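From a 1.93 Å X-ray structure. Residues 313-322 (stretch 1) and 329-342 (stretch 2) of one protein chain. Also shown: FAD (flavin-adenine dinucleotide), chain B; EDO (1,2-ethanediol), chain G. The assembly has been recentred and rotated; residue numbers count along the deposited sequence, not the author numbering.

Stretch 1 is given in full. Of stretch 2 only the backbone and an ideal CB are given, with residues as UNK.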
# COMPACT_ATOMS: atom_id res chain seq x y z
N VAL A 313 8.09 -11.52 18.84
CA VAL A 313 8.35 -10.77 17.59
C VAL A 313 7.24 -11.18 16.63
O VAL A 313 6.94 -12.41 16.46
CB VAL A 313 9.70 -11.15 16.93
CG1 VAL A 313 9.90 -10.42 15.61
CG2 VAL A 313 10.87 -10.87 17.86
N THR A 314 6.61 -10.19 16.00
CA THR A 314 5.65 -10.48 14.95
C THR A 314 5.73 -9.42 13.82
O THR A 314 6.58 -8.56 13.84
CB THR A 314 4.23 -10.67 15.51
OG1 THR A 314 3.39 -11.25 14.52
CG2 THR A 314 3.59 -9.41 15.98
N LEU A 315 4.87 -9.56 12.83
CA LEU A 315 4.94 -8.70 11.63
C LEU A 315 3.57 -8.22 11.24
O LEU A 315 2.58 -8.89 11.57
CB LEU A 315 5.50 -9.50 10.44
CG LEU A 315 6.92 -10.04 10.66
CD1 LEU A 315 7.25 -11.08 9.60
CD2 LEU A 315 7.96 -8.95 10.70
N LEU A 316 3.51 -7.09 10.51
CA LEU A 316 2.26 -6.69 9.89
C LEU A 316 2.47 -5.93 8.59
O LEU A 316 3.57 -5.55 8.27
CB LEU A 316 1.33 -5.92 10.84
CG LEU A 316 1.53 -4.50 11.31
CD1 LEU A 316 1.32 -3.44 10.23
CD2 LEU A 316 0.53 -4.27 12.44
N GLY A 317 1.40 -5.79 7.83
CA GLY A 317 1.44 -5.05 6.58
C GLY A 317 2.24 -5.74 5.50
O GLY A 317 2.28 -6.98 5.44
N ASP A 318 2.86 -4.93 4.63
CA ASP A 318 3.68 -5.41 3.51
C ASP A 318 4.86 -6.28 3.94
O ASP A 318 5.27 -7.16 3.19
CB ASP A 318 4.16 -4.24 2.64
CG ASP A 318 3.05 -3.65 1.75
OD1 ASP A 318 1.93 -4.19 1.72
OD2 ASP A 318 3.30 -2.63 1.07
N ALA A 319 5.38 -6.05 5.15
CA ALA A 319 6.41 -6.91 5.73
C ALA A 319 6.09 -8.39 5.60
O ALA A 319 7.01 -9.22 5.46
CB ALA A 319 6.66 -6.55 7.19
N ILE A 320 4.81 -8.74 5.65
CA ILE A 320 4.39 -10.12 5.58
C ILE A 320 3.36 -10.41 4.47
O ILE A 320 3.15 -11.57 4.14
CB ILE A 320 3.91 -10.58 6.99
CG1 ILE A 320 3.71 -12.10 7.05
CG2 ILE A 320 2.65 -9.86 7.41
CD1 ILE A 320 4.97 -12.91 6.81
N HIS A 321 2.79 -9.36 3.85
CA HIS A 321 1.71 -9.47 2.84
C HIS A 321 2.07 -9.22 1.39
O HIS A 321 1.39 -9.74 0.50
CB HIS A 321 0.66 -8.37 3.07
CG HIS A 321 -0.20 -8.62 4.23
ND1 HIS A 321 -0.90 -9.80 4.37
CD2 HIS A 321 -0.46 -7.89 5.33
CE1 HIS A 321 -1.57 -9.76 5.50
NE2 HIS A 321 -1.30 -8.63 6.11
N ASN A 322 3.03 -8.34 1.14
CA ASN A 322 3.23 -7.84 -0.23
C ASN A 322 4.68 -7.65 -0.51
O ASN A 322 5.29 -6.75 0.05
CB ASN A 322 2.55 -6.48 -0.43
CG ASN A 322 1.16 -6.59 -1.03
OD1 ASN A 322 0.95 -7.35 -1.97
ND2 ASN A 322 0.21 -5.84 -0.48
N UNK A 329 -4.43 -3.84 -2.57
CA UNK A 329 -5.11 -3.56 -1.33
C UNK A 329 -4.15 -3.62 -0.14
O UNK A 329 -4.55 -3.95 0.95
CB UNK A 329 -6.27 -4.54 -1.13
N UNK A 330 -2.89 -3.28 -0.37
CA UNK A 330 -1.89 -3.37 0.68
C UNK A 330 -2.19 -2.45 1.86
O UNK A 330 -2.05 -2.86 3.01
CB UNK A 330 -0.51 -3.04 0.11
N UNK A 331 -2.58 -1.21 1.58
CA UNK A 331 -2.92 -0.28 2.66
C UNK A 331 -4.07 -0.85 3.48
O UNK A 331 -4.01 -0.87 4.72
CB UNK A 331 -3.29 1.10 2.10
N UNK A 332 -5.11 -1.32 2.79
CA UNK A 332 -6.24 -1.87 3.51
C UNK A 332 -5.87 -3.09 4.35
O UNK A 332 -6.37 -3.24 5.48
CB UNK A 332 -7.35 -2.24 2.52
N UNK A 333 -5.01 -3.94 3.81
CA UNK A 333 -4.58 -5.14 4.55
C UNK A 333 -3.68 -4.78 5.73
O UNK A 333 -3.83 -5.37 6.81
CB UNK A 333 -3.85 -6.10 3.62
N UNK A 334 -2.79 -3.80 5.55
CA UNK A 334 -2.00 -3.29 6.66
C UNK A 334 -2.87 -2.73 7.81
O UNK A 334 -2.62 -2.98 9.00
CB UNK A 334 -1.05 -2.20 6.15
N UNK A 335 -3.91 -1.99 7.44
CA UNK A 335 -4.88 -1.46 8.40
C UNK A 335 -5.65 -2.58 9.09
O UNK A 335 -5.82 -2.57 10.31
CB UNK A 335 -5.86 -0.51 7.70
N UNK A 336 -6.13 -3.54 8.31
CA UNK A 336 -6.80 -4.71 8.84
C UNK A 336 -5.94 -5.44 9.88
O UNK A 336 -6.46 -5.83 10.93
CB UNK A 336 -7.17 -5.66 7.70
N UNK A 337 -4.67 -5.66 9.55
CA UNK A 337 -3.71 -6.26 10.49
C UNK A 337 -3.60 -5.44 11.78
O UNK A 337 -3.59 -5.99 12.89
CB UNK A 337 -2.33 -6.38 9.83
N UNK A 338 -3.52 -4.13 11.64
CA UNK A 338 -3.34 -3.22 12.80
C UNK A 338 -4.51 -3.29 13.77
O UNK A 338 -4.33 -3.37 14.99
CB UNK A 338 -3.17 -1.78 12.32
N UNK A 339 -5.72 -3.33 13.23
CA UNK A 339 -6.91 -3.48 14.05
C UNK A 339 -6.90 -4.84 14.75
O UNK A 339 -7.16 -4.96 15.94
CB UNK A 339 -8.17 -3.32 13.20
N UNK A 340 -6.62 -5.88 13.99
CA UNK A 340 -6.58 -7.23 14.56
C UNK A 340 -5.52 -7.38 15.66
O UNK A 340 -5.82 -7.90 16.74
CB UNK A 340 -6.31 -8.25 13.45
N UNK A 341 -4.30 -6.94 15.40
CA UNK A 341 -3.24 -7.02 16.39
C UNK A 341 -3.51 -6.16 17.62
O UNK A 341 -3.22 -6.56 18.74
CB UNK A 341 -1.91 -6.61 15.76
N UNK A 342 -4.11 -4.98 17.42
CA UNK A 342 -4.60 -4.17 18.55
C UNK A 342 -5.52 -4.99 19.46
O UNK A 342 -5.35 -5.02 20.68
CB UNK A 342 -5.34 -2.93 18.04
PA FAD B . 4.60 1.27 4.49
O1A FAD B . 3.34 2.10 4.53
O2A FAD B . 5.51 1.13 3.32
O5B FAD B . 5.48 1.66 5.77
C5B FAD B . 6.74 1.06 6.02
C4B FAD B . 7.46 2.05 6.92
O4B FAD B . 8.62 1.41 7.47
C3B FAD B . 7.93 3.32 6.18
O3B FAD B . 7.63 4.50 6.93
C2B FAD B . 9.42 3.09 6.07
O2B FAD B . 10.22 4.26 6.00
C1B FAD B . 9.70 2.31 7.36
N9A FAD B . 10.92 1.50 7.38
C8A FAD B . 11.37 0.65 6.41
N7A FAD B . 12.51 0.02 6.81
C5A FAD B . 12.79 0.49 8.05
C6A FAD B . 13.87 0.24 9.02
N6A FAD B . 14.84 -0.64 8.66
N1A FAD B . 13.85 0.91 10.19
C2A FAD B . 12.84 1.76 10.49
N3A FAD B . 11.82 2.04 9.66
C4A FAD B . 11.75 1.43 8.43
N1 FAD B . -3.16 0.05 -1.08
C2 FAD B . -4.50 0.03 -0.99
O2 FAD B . -5.09 -0.66 -0.09
N3 FAD B . -5.25 0.76 -1.84
C4 FAD B . -4.77 1.49 -2.84
O4 FAD B . -5.55 2.13 -3.60
C4X FAD B . -3.32 1.53 -3.04
N5 FAD B . -2.73 2.26 -4.03
C5X FAD B . -1.39 2.25 -4.17
C6 FAD B . -0.78 2.97 -5.19
C7 FAD B . 0.61 2.98 -5.35
C7M FAD B . 1.27 3.76 -6.47
C8 FAD B . 1.45 2.20 -4.43
C8M FAD B . 2.96 2.20 -4.56
C9 FAD B . 0.85 1.48 -3.40
C9A FAD B . -0.54 1.46 -3.23
N10 FAD B . -1.14 0.73 -2.19
C10 FAD B . -2.53 0.73 -2.07
C1' FAD B . -0.36 -0.11 -1.25
C2' FAD B . -0.04 0.60 0.06
O2' FAD B . 0.52 1.88 -0.18
C3' FAD B . 0.96 -0.24 0.85
O3' FAD B . 0.55 -1.61 0.78
C4' FAD B . 0.99 0.19 2.31
O4' FAD B . 1.79 1.36 2.40
C5' FAD B . 1.58 -0.87 3.22
O5' FAD B . 1.56 -0.35 4.53
P FAD B . 2.78 -0.74 5.50
O1P FAD B . 2.50 0.04 6.77
O2P FAD B . 2.92 -2.24 5.54
O3P FAD B . 4.15 -0.24 4.83
C1 EDO G . -8.30 -5.86 1.56
O1 EDO G . -9.59 -6.29 1.12
C2 EDO G . -8.30 -5.85 3.08
O2 EDO G . -7.95 -7.13 3.58

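Position 329 stands just before the helix, at its N-cap, with CA-to-CB sideways to stretch 1. Small polar residues are common here; Ser329 is deposited, although its side chain makes no capping bond.

At 330 the bond points toward stretch 1, but there is no room. An ideal CB would lie 2.9 Å from Asn322 ND2 and 1.9 Å from FAD O3', clashing with both. Only glycine suits, and Gly330 is found. Water 1 donates hydrogen bonds to Gly330 O and Asp318 OD1, joining the stretches.

Positions 331 and 332 leave stretch 1 to itself, so it dictates little; their backbone nitrogens face the flavin. Ala331 N donates to FAD N1 and Asn332 N to FAD O2, each at 3.0 Å.

Position 333 points toward the His321 ring, its ideal CB 4.2 Å from His321 CD2. A compact side chain with a methyl to lay on the ring would suit: valine, threonine or alanine. Thr333 sets CG2 3.3 Å from the centroid of the His321 ring in a CH-pi contact, while its OG1 donates to Ser329 O.

Position 334 looks sideways, and its CA comes within 3.9 Å of Gly317 CA. Such closeness favours alanine or glycine, and Ala334 fits, its CB 3.8 Å from Gly317 CA.

Position 335 points away and 336 sideways, beyond reach of stretch 1, so many residues would serve. Leu335 is deposited, then Arg336, whose NH1 donates to EDO O2 at 2.9 Å.

Position 337 points toward two donors, with its ideal CB 4.3 Å from Gly317 N and 4.5 Å from His321 NE2. A short acceptor is wanted; aspartate or asparagine would suit. Asp337 OD2 accepts from Gly317 N at 2.9 Å and, at a very short 2.5 Å, from His321 NE2, which also donates to Asp337 OD1 at 2.9 Å. The carboxylate thus ties the turn to the imidazole.

At 338 the ideal CB lies sideways, 4.5 Å from Leu316 CD2, suiting a small apolar residue. Ala338 lets that leucine pack close, CD2 to Ala338 CA at 4.0 Å.

Positions 339 and 340, out of reach, are unconstrained by stretch 1: Leu339 and Leu340.

Position 341 points toward Leu316 and Thr314, whose methyls invite an aliphatic chain of some length, such as leucine, isoleucine or methionine. Leu341 CD2 meets Leu316 CD2 at 4.2 Å and Thr314 CG2 at 4.1 Å.

Position 342 is again free; Thr342 is deposited.

Stretch 2 329-342: SGANTALRDALLLT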
# COMPACT_ATOMS: atom_id res chain seq x y z
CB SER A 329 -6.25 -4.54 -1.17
OG SER A 329 -5.73 -5.86 -1.12
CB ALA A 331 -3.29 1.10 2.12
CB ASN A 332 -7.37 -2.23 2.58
CG ASN A 332 -8.02 -1.00 2.01
OD1 ASN A 332 -8.67 -0.26 2.75
ND2 ASN A 332 -7.89 -0.80 0.70
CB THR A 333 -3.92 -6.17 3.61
OG1 THR A 333 -4.81 -6.42 2.53
CG2 THR A 333 -3.73 -7.47 4.33
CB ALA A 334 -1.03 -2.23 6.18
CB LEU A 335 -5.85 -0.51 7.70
CG LEU A 335 -5.21 0.78 7.23
CD1 LEU A 335 -6.16 1.55 6.30
CD2 LEU A 335 -4.77 1.62 8.42
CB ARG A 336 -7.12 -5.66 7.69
CG ARG A 336 -8.07 -6.77 8.04
CD ARG A 336 -8.42 -7.53 6.78
NE ARG A 336 -9.30 -8.66 7.05
CZ ARG A 336 -9.78 -9.47 6.11
NH1 ARG A 336 -9.48 -9.29 4.83
NH2 ARG A 336 -10.58 -10.46 6.45
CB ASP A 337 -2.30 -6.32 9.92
CG ASP A 337 -2.13 -7.30 8.75
OD1 ASP A 337 -3.01 -8.13 8.43
OD2 ASP A 337 -1.06 -7.20 8.12
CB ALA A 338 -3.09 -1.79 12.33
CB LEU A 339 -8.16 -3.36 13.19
CG LEU A 339 -9.47 -3.57 13.95
CD1 LEU A 339 -9.61 -2.58 15.07
CD2 LEU A 339 -10.67 -3.48 13.03
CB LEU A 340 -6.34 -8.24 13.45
CG LEU A 340 -6.40 -9.69 13.92
CD1 LEU A 340 -7.75 -9.99 14.57
CD2 LEU A 340 -6.11 -10.56 12.71
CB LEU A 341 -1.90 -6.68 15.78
CG LEU A 341 -0.66 -6.90 16.67
CD1 LEU A 341 -0.62 -8.30 17.29
CD2 LEU A 341 0.58 -6.63 15.87
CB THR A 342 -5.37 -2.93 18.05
OG1 THR A 342 -4.48 -2.07 17.35
CG2 THR A 342 -5.98 -2.18 19.21
O HOH W 1 -0.19 -4.82 3.44
O HOH W 2 -2.40 -6.81 0.35
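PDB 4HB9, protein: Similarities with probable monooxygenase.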